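Local atomic coordinates of 5-carboxymethyl-2-hydroxymuconate semialdehyde dehydrogenase (Thermus thermophilus, PDB entry 2D4E), a protein that probably oxidises 5-carboxymethyl-2-hydroxymuconate semialdehyde to the corresponding acid with NAD as cofactor, as an aldehyde dehydrogenase of aromatic breakdown. Residues Phe132-Tyr135 and Ala136-Glu140; Ser81-Ala85 and Lys86-Arg90; His402-Ile405 and Ala406-Ile410. All coordinates share one frame; numbering follows the deposited sequence.

Interaction 1: Phe132-Tyr135 and Ala136-Glu140; sequences FAFY and AEYAE
Phe134 and Tyr138 meet near the C-terminal end of helix 118-136. The backbone carbonyls find their donors in turn. Phe132 O takes the N-H of Ala136 at 3.0 Å. Phe134 O then accepts from Glu137 N at 3.2 Å, and Tyr135 O from Tyr138 N at 2.9 Å. In both, an i to i+3 bond, the donor stands above the carbonyl plane. Tyr135 O also has a weak bond from Ala139 N. A water donates to Ala133 O at 2.6 Å and to Glu137 OE2 at 3.0 Å. Glu137 OE1 is salt-bridged to Lys89. Around this backbone the rings cluster. Tyr138 CE1 lies over one face of the Phe134 ring, toward its rim, and comes within 3.5 Å of Phe134 CZ. The planes are inclined at 51°. Phe134 O sits at the edge of the Tyr138 ring, 3.4 Å from CD1. The first torsion of Phe134 (chi1 178°) sets CG opposite the backbone N and swings CD2 over the centre of the Tyr135 ring. A serine in place of Tyr138 would probably leave that Phe134 face without its aromatic cover. Tyr138 also packs on His141 of a second subunit. The chemistry implies a helix end whose carbonyls are satisfied by backbone and water, with aromatic contacts on one flank.

Interaction 2: Ser81-Ala85 and Lys86-Arg90; sequences SRTKA and KERKR
The Arg88 guanidinium lies against the start of helix 85-101, with Ala85 CA over one face, 3.7 Å above the plane and toward the rim. Thr83 O is at the edge, in the plane, 3.0 Å from NH1, but the angle is too poor for a hydrogen bond. NH1 instead points almost straight at Thr83 OG1, in a weak bond of 3.5 Å. Arg88 NH2 has a firmer partner in Ala188 O, and Thr83 OG1 is bonded to Trp80 O. The Arg88 chain bends at chi3 (-58°), which folds the guanidinium back over the first turn. Its aliphatic part crosses Thr83 at a slant, with CG 3.0 Å from Thr83 OG1. The second flat group belongs to Arg90. Its NE and NH2 grip the two carboxylate oxygens of Glu87 side-on. Glu87 OE1 is in the guanidinium plane, 2.8 Å from Arg90 NH2, while the nitrogens reach the carboxylate from above its own plane. Lys84 is the N-cap residue. Lys84 O takes Arg88 N at 3.1 Å and, weakly, Glu87 N. Ala85 O receives Lys89 N at 2.8 Å. The amide of Ala85 is used by Asp151 of a third subunit, so this helix start also belongs to a subunit interface. The chemistry implies a helix start fastened mainly by backbone bonds, with Arg88 tying it to the end of helix 175-188.

Interaction 3: His402-Ile405 and Ala406-Ile410; sequences HMKI and AQEEI. With NAD (nicotinamide-adenine-dinucleotide), chain K.
The short helix 404-407 is the helix of a beta-alpha-beta unit between strands 395-398 and 414-420, and the chain leaving it carries Glu409 of the NAD pocket. Lys404 and Glu408 run side by side along it and point the same way. Lys404 CG lies 3.6 Å from Glu408 OE1. The salt bridge from Lys404 NZ to that same oxygen is long, also 3.6 Å. Glu408 OE2 is hydrogen-bonded to the hydroxyl of Tyr359. Met403 is the N-cap residue, and its carbonyl accepts two bonds. Gln407 N approaches Met403 O in the carbonyl plane at 2.9 Å, while Ala406 N comes from above it. Lys404 O takes Glu408 N at 2.9 Å as the helix ends. The first amides, those of Lys404 and Ile405, are met by the carboxylate of Glu366, whose negative charge would probably interact favourably with the positive end of the helix dipole. Gln407 NE2 bonds to the carbonyls of Asn401 and Asp432. At the other end, Lys275 NZ bonds to Ile405 O and Glu408 O. Ile410 CD1 turns back to within 4.3 Å of Ile405 CB, and Ile410 packs on helix 350-365. Beyond the helix the Glu409 side chain is extended, with CG opposite the backbone N (chi1 -171°). This carries the carboxylate to the ribose of the nicotinamide half. The two ribose hydroxyls each donate to one oxygen: O3D to Glu409 OE2 at 2.6 Å and O2D to Glu409 OE1 at 2.5 Å.

Overall arrangement
Interactions 1 and 2 are neighbours, with centres 10 Å apart. Where they meet, the end of helix 118-136 rests on the start of helix 85-101, and the Glu137-Lys89 salt bridge ties them directly. Both are partly buried and both meet other subunits. Interaction 1 is mostly aromatic beside its backbone bonds, whereas interaction 2 is rich in charged side chains. Interaction 3 lies across the chain's centre, about 39 Å from interaction 1 between centres, and touches no other subunit. Interaction 1 has no exposed residue in its contact, while interactions 2 and 3 each have exposed and buried ones. Glu409 of interaction 3 contacts the cofactor directly, while the Tyr135 side chain of interaction 1 stays about 12 Å from NAD.

Interaction 1: Phe132-Tyr135 and Ala136-Glu140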
ATOM      1  N   PHE C 132      22.981  -7.082  -0.030  1.00 14.71           N
ATOM      2  CA  PHE C 132      23.322  -5.677  -0.246  1.00 19.53           C
ATOM      3  C   PHE C 132      22.751  -5.133  -1.555  1.00 18.37           C
ATOM      4  O   PHE C 132      22.246  -4.012  -1.600  1.00 19.99           O
ATOM      5  CB  PHE C 132      24.842  -5.475  -0.219  1.00 18.38           C
ATOM      6  CG  PHE C 132      25.430  -5.530   1.161  1.00 18.77           C
ATOM      7  CD1 PHE C 132      25.941  -6.720   1.671  1.00 13.27           C
ATOM      8  CD2 PHE C 132      25.432  -4.395   1.970  1.00 16.70           C
ATOM      9  CE1 PHE C 132      26.443  -6.781   2.971  1.00 17.09           C
ATOM     10  CE2 PHE C 132      25.929  -4.444   3.269  1.00 16.88           C
ATOM     11  CZ  PHE C 132      26.436  -5.644   3.771  1.00 22.22           C
ATOM     12  N   ALA C 133      22.824  -5.926  -2.617  1.00 17.24           N
ATOM     13  CA  ALA C 133      22.299  -5.494  -3.904  1.00 19.22           C
ATOM     14  C   ALA C 133      20.794  -5.273  -3.798  1.00 21.22           C
ATOM     15  O   ALA C 133      20.237  -4.353  -4.413  1.00 19.83           O
ATOM     16  CB  ALA C 133      22.602  -6.540  -4.974  1.00 20.86           C
ATOM     17  N   PHE C 134      20.145  -6.126  -3.006  1.00 19.53           N
ATOM     18  CA  PHE C 134      18.704  -6.066  -2.791  1.00 16.56           C
ATOM     19  C   PHE C 134      18.277  -4.792  -2.062  1.00 18.88           C
ATOM     20  O   PHE C 134      17.497  -3.998  -2.586  1.00 19.22           O
ATOM     21  CB  PHE C 134      18.259  -7.292  -1.991  1.00 17.52           C
ATOM     22  CG  PHE C 134      16.792  -7.316  -1.668  1.00 18.91           C
ATOM     23  CD1 PHE C 134      15.843  -7.463  -2.676  1.00 19.04           C
ATOM     24  CD2 PHE C 134      16.359  -7.208  -0.349  1.00 18.47           C
ATOM     25  CE1 PHE C 134      14.481  -7.507  -2.379  1.00 18.68           C
ATOM     26  CE2 PHE C 134      14.997  -7.248  -0.040  1.00 20.12           C
ATOM     27  CZ  PHE C 134      14.056  -7.399  -1.060  1.00 17.09           C
ATOM     28  N   TYR C 135      18.788  -4.592  -0.852  1.00 17.01           N
ATOM     29  CA  TYR C 135      18.412  -3.414  -0.083  1.00 19.43           C
ATOM     30  C   TYR C 135      18.916  -2.099  -0.659  1.00 19.88           C
ATOM     31  O   TYR C 135      18.413  -1.033  -0.312  1.00 16.72           O
ATOM     32  CB  TYR C 135      18.854  -3.569   1.371  1.00 15.42           C
ATOM     33  CG  TYR C 135      17.947  -4.501   2.138  1.00 16.58           C
ATOM     34  CD1 TYR C 135      18.349  -5.799   2.461  1.00 15.33           C
ATOM     35  CD2 TYR C 135      16.668  -4.091   2.514  1.00 13.84           C
ATOM     36  CE1 TYR C 135      17.494  -6.669   3.146  1.00 13.54           C
ATOM     37  CE2 TYR C 135      15.805  -4.948   3.196  1.00 16.44           C
ATOM     38  CZ  TYR C 135      16.224  -6.233   3.511  1.00 15.47           C
ATOM     39  OH  TYR C 135      15.385  -7.063   4.214  1.00 21.26           O
ATOM     40  N   ALA C 136      19.899  -2.176  -1.550  1.00 19.75           N
ATOM     41  CA  ALA C 136      20.431  -0.977  -2.176  1.00 20.33           C
ATOM     42  C   ALA C 136      19.290  -0.269  -2.903  1.00 21.23           C
ATOM     43  O   ALA C 136      19.250   0.961  -2.975  1.00 21.54           O
ATOM     44  CB  ALA C 136      21.542  -1.343  -3.166  1.00 17.33           C
ATOM     45  N   GLU C 137      18.357  -1.059  -3.426  1.00 18.18           N
ATOM     46  CA  GLU C 137      17.214  -0.522  -4.164  1.00 23.76           C
ATOM     47  C   GLU C 137      16.073   0.012  -3.286  1.00 21.41           C
ATOM     48  O   GLU C 137      15.126   0.604  -3.806  1.00 25.36           O
ATOM     49  CB  GLU C 137      16.657  -1.584  -5.122  1.00 24.34           C
ATOM     50  CG  GLU C 137      17.655  -2.105  -6.156  1.00 34.02           C
ATOM     51  CD  GLU C 137      18.253  -1.008  -7.036  1.00 43.65           C
ATOM     52  OE1 GLU C 137      17.492  -0.134  -7.513  1.00 43.82           O
ATOM     53  OE2 GLU C 137      19.486  -1.030  -7.268  1.00 44.22           O
ATOM     54  N   TYR C 138      16.146  -0.204  -1.973  1.00 18.22           N
ATOM     55  CA  TYR C 138      15.104   0.291  -1.067  1.00 15.58           C
ATOM     56  C   TYR C 138      15.524   1.593  -0.370  1.00 18.77           C
ATOM     57  O   TYR C 138      14.687   2.310   0.181  1.00 16.01           O
ATOM     58  CB  TYR C 138      14.753  -0.761  -0.005  1.00 13.65           C
ATOM     59  CG  TYR C 138      13.954  -1.932  -0.535  1.00 15.55           C
ATOM     60  CD1 TYR C 138      14.556  -2.918  -1.310  1.00 23.07           C
ATOM     61  CD2 TYR C 138      12.585  -2.029  -0.295  1.00 14.40           C
ATOM     62  CE1 TYR C 138      13.814  -3.977  -1.839  1.00 21.03           C
ATOM     63  CE2 TYR C 138      11.832  -3.078  -0.818  1.00 19.55           C
ATOM     64  CZ  TYR C 138      12.454  -4.048  -1.590  1.00 22.84           C
ATOM     65  OH  TYR C 138      11.718  -5.084  -2.117  1.00 26.24           O
ATOM     66  N   ALA C 139      16.821   1.891  -0.400  1.00 16.29           N
ATOM     67  CA  ALA C 139      17.348   3.094   0.235  1.00 19.10           C
ATOM     68  C   ALA C 139      16.611   4.370  -0.189  1.00 18.86           C
ATOM     69  O   ALA C 139      16.253   5.200   0.652  1.00 18.59           O
ATOM     70  CB  ALA C 139      18.850   3.227  -0.064  1.00 18.95           C
ATOM     71  N   GLU C 140      16.369   4.518  -1.487  1.00 17.36           N
ATOM     72  CA  GLU C 140      15.684   5.700  -2.006  1.00 21.64           C
ATOM     73  C   GLU C 140      14.176   5.749  -1.754  1.00 22.06           C
ATOM     74  O   GLU C 140      13.514   6.721  -2.128  1.00 16.33           O
ATOM     75  CB  GLU C 140      15.952   5.832  -3.505  1.00 21.69           C
ATOM     76  CG  GLU C 140      17.373   6.247  -3.838  1.00 28.76           C
ATOM     77  CD  GLU C 140      17.685   6.121  -5.316  1.00 40.96           C
ATOM     78  OE1 GLU C 140      18.725   6.661  -5.751  1.00 48.08           O
ATOM     79  OE2 GLU C 140      16.895   5.474  -6.042  1.00 49.07           O
TER
HETATM   80  O   HOH W   1      20.654  -3.758  -6.884  1.00 29.95           O

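Interaction 2: Ser81-Ala85 and Lys86-Arg90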
ATOM      1  N   SER C  81      22.915   9.329   8.568  1.00 22.11           N
ATOM      2  CA  SER C  81      21.467   9.369   8.409  1.00 24.28           C
ATOM      3  C   SER C  81      21.000  10.548   7.554  1.00 29.02           C
ATOM      4  O   SER C  81      19.811  10.674   7.264  1.00 32.58           O
ATOM      5  CB  SER C  81      20.783   9.433   9.776  1.00 22.50           C
ATOM      6  OG  SER C  81      21.066  10.656  10.430  1.00 18.25           O
ATOM      7  N   ARG C  82      21.928  11.415   7.154  1.00 27.72           N
ATOM      8  CA  ARG C  82      21.566  12.562   6.329  1.00 25.06           C
ATOM      9  C   ARG C  82      22.189  12.485   4.941  1.00 25.16           C
ATOM     10  O   ARG C  82      21.977  13.365   4.106  1.00 27.72           O
ATOM     11  CB  ARG C  82      21.974  13.870   7.015  1.00 31.63           C
ATOM     12  CG  ARG C  82      21.312  14.067   8.365  1.00 34.58           C
ATOM     13  CD  ARG C  82      21.671  15.406   9.004  1.00 43.69           C
ATOM     14  NE  ARG C  82      21.249  15.451  10.403  1.00 53.58           N
ATOM     15  CZ  ARG C  82      19.991  15.321  10.820  1.00 58.05           C
ATOM     16  NH1 ARG C  82      19.009  15.147   9.944  1.00 61.61           N
ATOM     17  NH2 ARG C  82      19.715  15.342  12.117  1.00 59.90           N
ATOM     18  N   THR C  83      22.964  11.434   4.698  1.00 24.22           N
ATOM     19  CA  THR C  83      23.586  11.246   3.394  1.00 25.24           C
ATOM     20  C   THR C  83      22.454  11.013   2.401  1.00 26.24           C
ATOM     21  O   THR C  83      21.372  10.564   2.784  1.00 27.73           O
ATOM     22  CB  THR C  83      24.487  10.009   3.378  1.00 28.35           C
ATOM     23  OG1 THR C  83      23.709   8.865   3.759  1.00 38.15           O
ATOM     24  CG2 THR C  83      25.652  10.175   4.338  1.00 17.18           C
ATOM     25  N   LYS C  84      22.689  11.323   1.133  1.00 18.81           N
ATOM     26  CA  LYS C  84      21.656  11.115   0.128  1.00 22.95           C
ATOM     27  C   LYS C  84      21.452   9.619  -0.092  1.00 23.30           C
ATOM     28  O   LYS C  84      22.421   8.864  -0.213  1.00 21.80           O
ATOM     29  CB  LYS C  84      22.045  11.808  -1.180  1.00 27.20           C
ATOM     30  CG  LYS C  84      21.969  13.320  -1.083  1.00 30.36           C
ATOM     31  CD  LYS C  84      22.457  14.001  -2.339  1.00 37.42           C
ATOM     32  CE  LYS C  84      22.131  15.484  -2.292  1.00 45.09           C
ATOM     33  NZ  LYS C  84      22.560  16.092  -0.998  1.00 48.65           N
ATOM     34  N   ALA C  85      20.191   9.195  -0.130  1.00 17.02           N
ATOM     35  CA  ALA C  85      19.874   7.784  -0.319  1.00 20.35           C
ATOM     36  C   ALA C  85      20.592   7.229  -1.540  1.00 21.73           C
ATOM     37  O   ALA C  85      21.035   6.090  -1.539  1.00 22.59           O
ATOM     38  CB  ALA C  85      18.369   7.591  -0.458  1.00 12.48           C
ATOM     39  N   LYS C  86      20.708   8.047  -2.578  1.00 24.43           N
ATOM     40  CA  LYS C  86      21.381   7.632  -3.800  1.00 26.30           C
ATOM     41  C   LYS C  86      22.837   7.282  -3.502  1.00 26.73           C
ATOM     42  O   LYS C  86      23.398   6.354  -4.090  1.00 22.41           O
ATOM     43  CB  LYS C  86      21.318   8.757  -4.835  1.00 33.40           C
ATOM     44  CG  LYS C  86      22.013   8.441  -6.148  1.00 39.69           C
ATOM     45  CD  LYS C  86      21.929   9.624  -7.102  1.00 48.91           C
ATOM     46  CE  LYS C  86      22.617   9.331  -8.428  1.00 49.38           C
ATOM     47  NZ  LYS C  86      22.448  10.476  -9.364  1.00 53.70           N
ATOM     48  N   GLU C  87      23.443   8.021  -2.578  1.00 20.09           N
ATOM     49  CA  GLU C  87      24.832   7.779  -2.211  1.00 21.17           C
ATOM     50  C   GLU C  87      24.972   6.518  -1.359  1.00 24.05           C
ATOM     51  O   GLU C  87      25.949   5.780  -1.499  1.00 24.25           O
ATOM     52  CB  GLU C  87      25.404   8.991  -1.466  1.00 18.30           C
ATOM     53  CG  GLU C  87      26.845   8.827  -0.988  1.00 25.74           C
ATOM     54  CD  GLU C  87      27.861   8.734  -2.123  1.00 32.37           C
ATOM     55  OE1 GLU C  87      29.076   8.721  -1.821  1.00 35.09           O
ATOM     56  OE2 GLU C  87      27.461   8.676  -3.309  1.00 31.50           O
ATOM     57  N   ARG C  88      24.006   6.267  -0.475  1.00 20.40           N
ATOM     58  CA  ARG C  88      24.064   5.067   0.355  1.00 19.01           C
ATOM     59  C   ARG C  88      23.851   3.875  -0.568  1.00 22.24           C
ATOM     60  O   ARG C  88      24.438   2.808  -0.376  1.00 20.76           O
ATOM     61  CB  ARG C  88      22.986   5.087   1.444  1.00 22.80           C
ATOM     62  CG  ARG C  88      23.142   6.214   2.458  1.00 18.03           C
ATOM     63  CD  ARG C  88      22.452   5.877   3.775  1.00 20.75           C
ATOM     64  NE  ARG C  88      21.025   5.599   3.627  1.00 16.46           N
ATOM     65  CZ  ARG C  88      20.092   6.529   3.464  1.00 21.69           C
ATOM     66  NH1 ARG C  88      20.425   7.813   3.435  1.00 20.76           N
ATOM     67  NH2 ARG C  88      18.822   6.174   3.339  1.00 20.65           N
ATOM     68  N   LYS C  89      23.010   4.067  -1.580  1.00 22.44           N
ATOM     69  CA  LYS C  89      22.744   3.016  -2.552  1.00 25.50           C
ATOM     70  C   LYS C  89      24.057   2.668  -3.256  1.00 25.29           C
ATOM     71  O   LYS C  89      24.360   1.494  -3.485  1.00 24.61           O
ATOM     72  CB  LYS C  89      21.716   3.492  -3.582  1.00 20.90           C
ATOM     73  CG  LYS C  89      21.527   2.546  -4.767  1.00 25.80           C
ATOM     74  CD  LYS C  89      20.531   3.110  -5.777  1.00 20.21           C
ATOM     75  CE  LYS C  89      20.277   2.114  -6.892  1.00 31.75           C
ATOM     76  NZ  LYS C  89      19.170   2.527  -7.803  1.00 29.10           N
ATOM     77  N   ARG C  90      24.839   3.692  -3.588  1.00 23.38           N
ATOM     78  CA  ARG C  90      26.116   3.476  -4.261  1.00 26.49           C
ATOM     79  C   ARG C  90      27.033   2.632  -3.383  1.00 20.68           C
ATOM     80  O   ARG C  90      27.684   1.708  -3.866  1.00 25.26           O
ATOM     81  CB  ARG C  90      26.799   4.809  -4.586  1.00 26.69           C
ATOM     82  CG  ARG C  90      28.090   4.653  -5.394  1.00 28.60           C
ATOM     83  CD  ARG C  90      28.838   5.975  -5.520  1.00 31.77           C
ATOM     84  NE  ARG C  90      29.309   6.474  -4.229  1.00 29.16           N
ATOM     85  CZ  ARG C  90      30.256   5.892  -3.499  1.00 32.96           C
ATOM     86  NH1 ARG C  90      30.842   4.778  -3.928  1.00 35.80           N
ATOM     87  NH2 ARG C  90      30.627   6.431  -2.346  1.00 32.09           N
TER

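Interaction 3: His402-Ile405 and Ala406-Ile410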
ATOM      1  N   HIS C 402       5.019 -35.202  22.186  1.00 23.82           N
ATOM      2  CA  HIS C 402       5.188 -34.724  23.559  1.00 23.25           C
ATOM      3  C   HIS C 402       6.600 -35.002  24.077  1.00 24.32           C
ATOM      4  O   HIS C 402       6.991 -34.513  25.140  1.00 22.13           O
ATOM      5  CB  HIS C 402       4.175 -35.410  24.481  1.00 27.55           C
ATOM      6  CG  HIS C 402       4.470 -36.861  24.713  1.00 41.97           C
ATOM      7  ND1 HIS C 402       5.520 -37.291  25.498  1.00 45.10           N
ATOM      8  CD2 HIS C 402       3.891 -37.980  24.216  1.00 40.58           C
ATOM      9  CE1 HIS C 402       5.579 -38.611  25.471  1.00 41.35           C
ATOM     10  NE2 HIS C 402       4.603 -39.053  24.699  1.00 40.80           N
ATOM     11  N   MET C 403       7.356 -35.805  23.338  1.00 20.58           N
ATOM     12  CA  MET C 403       8.714 -36.132  23.744  1.00 21.43           C
ATOM     13  C   MET C 403       9.623 -34.912  23.721  1.00 20.23           C
ATOM     14  O   MET C 403       9.389 -33.958  22.978  1.00 17.32           O
ATOM     15  CB  MET C 403       9.295 -37.218  22.844  1.00 22.75           C
ATOM     16  CG  MET C 403       8.649 -38.575  23.038  1.00 21.45           C
ATOM     17  SD  MET C 403       9.353 -39.810  21.947  1.00 26.30           S
ATOM     18  CE  MET C 403       8.608 -41.320  22.626  1.00 27.57           C
ATOM     19  N   LYS C 404      10.658 -34.954  24.551  1.00 19.22           N
ATOM     20  CA  LYS C 404      11.612 -33.867  24.649  1.00 19.08           C
ATOM     21  C   LYS C 404      12.325 -33.622  23.314  1.00 21.82           C
ATOM     22  O   LYS C 404      12.567 -32.475  22.943  1.00 21.69           O
ATOM     23  CB  LYS C 404      12.633 -34.180  25.748  1.00 24.80           C
ATOM     24  CG  LYS C 404      13.596 -33.038  26.060  1.00 37.08           C
ATOM     25  CD  LYS C 404      14.608 -33.439  27.132  1.00 44.21           C
ATOM     26  CE  LYS C 404      13.941 -33.721  28.476  1.00 45.53           C
ATOM     27  NZ  LYS C 404      13.407 -32.477  29.103  1.00 48.86           N
ATOM     28  N   ILE C 405      12.653 -34.688  22.586  1.00 18.15           N
ATOM     29  CA  ILE C 405      13.341 -34.518  21.307  1.00 22.41           C
ATOM     30  C   ILE C 405      12.416 -33.930  20.254  1.00 21.58           C
ATOM     31  O   ILE C 405      12.865 -33.503  19.190  1.00 22.47           O
ATOM     32  CB  ILE C 405      13.929 -35.848  20.755  1.00 19.04           C
ATOM     33  CG1 ILE C 405      12.828 -36.892  20.581  1.00 21.13           C
ATOM     34  CG2 ILE C 405      15.027 -36.347  21.672  1.00 23.57           C
ATOM     35  CD1 ILE C 405      13.286 -38.126  19.820  1.00 18.05           C
ATOM     36  N   ALA C 406      11.122 -33.916  20.549  1.00 20.64           N
ATOM     37  CA  ALA C 406      10.149 -33.354  19.622  1.00 22.13           C
ATOM     38  C   ALA C 406       9.840 -31.907  20.016  1.00 19.62           C
ATOM     39  O   ALA C 406       9.539 -31.069  19.167  1.00 21.16           O
ATOM     40  CB  ALA C 406       8.867 -34.182  19.638  1.00 21.11           C
ATOM     41  N   GLN C 407       9.934 -31.623  21.308  1.00 19.87           N
ATOM     42  CA  GLN C 407       9.633 -30.298  21.840  1.00 19.62           C
ATOM     43  C   GLN C 407      10.798 -29.317  21.872  1.00 23.87           C
ATOM     44  O   GLN C 407      10.589 -28.108  21.777  1.00 20.60           O
ATOM     45  CB  GLN C 407       9.070 -30.427  23.259  1.00 17.63           C
ATOM     46  CG  GLN C 407       7.671 -31.032  23.340  1.00 15.32           C
ATOM     47  CD  GLN C 407       6.623 -30.136  22.716  1.00 21.42           C
ATOM     48  OE1 GLN C 407       6.538 -28.942  23.035  1.00 19.77           O
ATOM     49  NE2 GLN C 407       5.813 -30.700  21.826  1.00 18.42           N
ATOM     50  N   GLU C 408      12.019 -29.824  22.013  1.00 18.68           N
ATOM     51  CA  GLU C 408      13.172 -28.941  22.101  1.00 21.75           C
ATOM     52  C   GLU C 408      14.040 -28.945  20.863  1.00 21.58           C
ATOM     53  O   GLU C 408      14.218 -29.979  20.215  1.00 21.36           O
ATOM     54  CB  GLU C 408      14.014 -29.298  23.326  1.00 16.67           C
ATOM     55  CG  GLU C 408      13.236 -29.252  24.629  1.00 29.04           C
ATOM     56  CD  GLU C 408      14.121 -29.431  25.855  1.00 41.24           C
ATOM     57  OE1 GLU C 408      13.562 -29.567  26.964  1.00 51.73           O
ATOM     58  OE2 GLU C 408      15.368 -29.430  25.721  1.00 39.10           O
ATOM     59  N   GLU C 409      14.579 -27.773  20.544  1.00 17.56           N
ATOM     60  CA  GLU C 409      15.433 -27.620  19.380  1.00 18.80           C
ATOM     61  C   GLU C 409      16.784 -28.288  19.625  1.00 18.43           C
ATOM     62  O   GLU C 409      17.474 -27.984  20.598  1.00 16.83           O
ATOM     63  CB  GLU C 409      15.647 -26.136  19.066  1.00 19.11           C
ATOM     64  CG  GLU C 409      16.358 -25.905  17.735  1.00 22.89           C
ATOM     65  CD  GLU C 409      16.637 -24.441  17.454  1.00 23.35           C
ATOM     66  OE1 GLU C 409      16.744 -24.072  16.265  1.00 24.94           O
ATOM     67  OE2 GLU C 409      16.766 -23.664  18.420  1.00 30.42           O
ATOM     68  N   ILE C 410      17.157 -29.201  18.741  1.00 18.35           N
ATOM     69  CA  ILE C 410      18.426 -29.898  18.866  1.00 15.21           C
ATOM     70  C   ILE C 410      19.506 -29.192  18.049  1.00 14.92           C
ATOM     71  O   ILE C 410      20.664 -29.135  18.452  1.00 18.38           O
ATOM     72  CB  ILE C 410      18.277 -31.359  18.412  1.00 21.39           C
ATOM     73  CG1 ILE C 410      17.195 -32.036  19.258  1.00 18.04           C
ATOM     74  CG2 ILE C 410      19.607 -32.091  18.543  1.00 16.25           C
ATOM     75  CD1 ILE C 410      16.770 -33.398  18.753  1.00 22.93           C
TER
HETATM   76  PA  NAD K1701      23.326 -17.916  20.819  1.00 28.04           P
HETATM   77  O1A NAD K1701      23.981 -18.286  22.069  1.00 35.18           O
HETATM   78  O2A NAD K1701      22.029 -17.254  21.046  1.00 32.03           O
HETATM   79  O5B NAD K1701      24.198 -16.906  19.895  1.00 29.93           O
HETATM   80  C5B NAD K1701      23.669 -15.746  19.171  1.00 24.02           C
HETATM   81  C4B NAD K1701      24.470 -14.532  19.585  1.00 26.30           C
HETATM   82  O4B NAD K1701      24.063 -14.282  20.948  1.00 25.28           O
HETATM   83  C3B NAD K1701      26.006 -14.759  19.671  1.00 24.85           C
HETATM   84  O3B NAD K1701      26.710 -13.771  18.889  1.00 20.81           O
HETATM   85  C2B NAD K1701      26.274 -14.673  21.182  1.00 25.91           C
HETATM   86  O2B NAD K1701      27.588 -14.162  21.501  1.00 22.44           O
HETATM   87  C1B NAD K1701      25.142 -13.777  21.644  1.00 21.50           C
HETATM   88  N9A NAD K1701      24.864 -13.920  23.062  1.00 23.48           N
HETATM   89  C8A NAD K1701      24.835 -15.061  23.843  1.00 20.45           C
HETATM   90  N7A NAD K1701      24.540 -14.823  25.142  1.00 22.94           N
HETATM   91  C5A NAD K1701      24.372 -13.439  25.170  1.00 20.50           C
HETATM   92  C6A NAD K1701      24.046 -12.532  26.247  1.00 26.71           C
HETATM   93  N6A NAD K1701      23.842 -12.935  27.504  1.00 28.32           N
HETATM   94  N1A NAD K1701      23.955 -11.188  25.916  1.00 22.55           N
HETATM   95  C2A NAD K1701      24.172 -10.774  24.605  1.00 20.01           C
HETATM   96  N3A NAD K1701      24.476 -11.530  23.559  1.00 23.38           N
HETATM   97  C4A NAD K1701      24.564 -12.861  23.896  1.00 23.35           C
HETATM   98  O3  NAD K1701      23.189 -19.184  19.990  1.00 38.43           O
HETATM   99  PN  NAD K1701      23.694 -19.777  18.608  1.00 29.83           P
HETATM  100  O1N NAD K1701      24.305 -21.081  18.938  1.00 41.02           O
HETATM  101  O2N NAD K1701      24.569 -18.793  17.950  1.00 31.72           O
HETATM  102  O5D NAD K1701      22.255 -19.967  18.069  1.00 42.63           O
HETATM  103  C5D NAD K1701      21.814 -20.854  17.070  1.00 23.70           C
HETATM  104  C4D NAD K1701      20.366 -20.497  17.186  1.00 23.47           C
HETATM  105  O4D NAD K1701      20.013 -19.376  16.345  1.00 21.05           O
HETATM  106  C3D NAD K1701      19.361 -21.618  16.963  1.00 23.42           C
HETATM  107  O3D NAD K1701      18.383 -21.710  18.018  1.00 29.39           O
HETATM  108  C2D NAD K1701      18.784 -21.229  15.603  1.00 19.11           C
HETATM  109  O2D NAD K1701      17.461 -21.780  15.433  1.00 20.88           O
HETATM  110  C1D NAD K1701      18.840 -19.719  15.671  1.00 22.68           C
HETATM  111  N1N NAD K1701      18.794 -19.073  14.349  1.00 23.91           N
HETATM  112  C2N NAD K1701      17.572 -18.472  14.087  1.00 20.92           C
HETATM  113  C3N NAD K1701      17.445 -17.854  12.852  1.00 23.47           C
HETATM  114  C7N NAD K1701      16.149 -17.177  12.429  1.00 20.13           C
HETATM  115  O7N NAD K1701      16.104 -16.648  11.334  1.00 25.59           O
HETATM  116  N7N NAD K1701      15.086 -17.180  13.253  1.00 21.78           N
HETATM  117  C4N NAD K1701      18.548 -17.843  11.880  1.00 25.85           C
HETATM  118  C5N NAD K1701      19.744 -18.500  12.292  1.00 20.86           C
HETATM  119  C6N NAD K1701      19.940 -19.129  13.491  1.00 19.12           C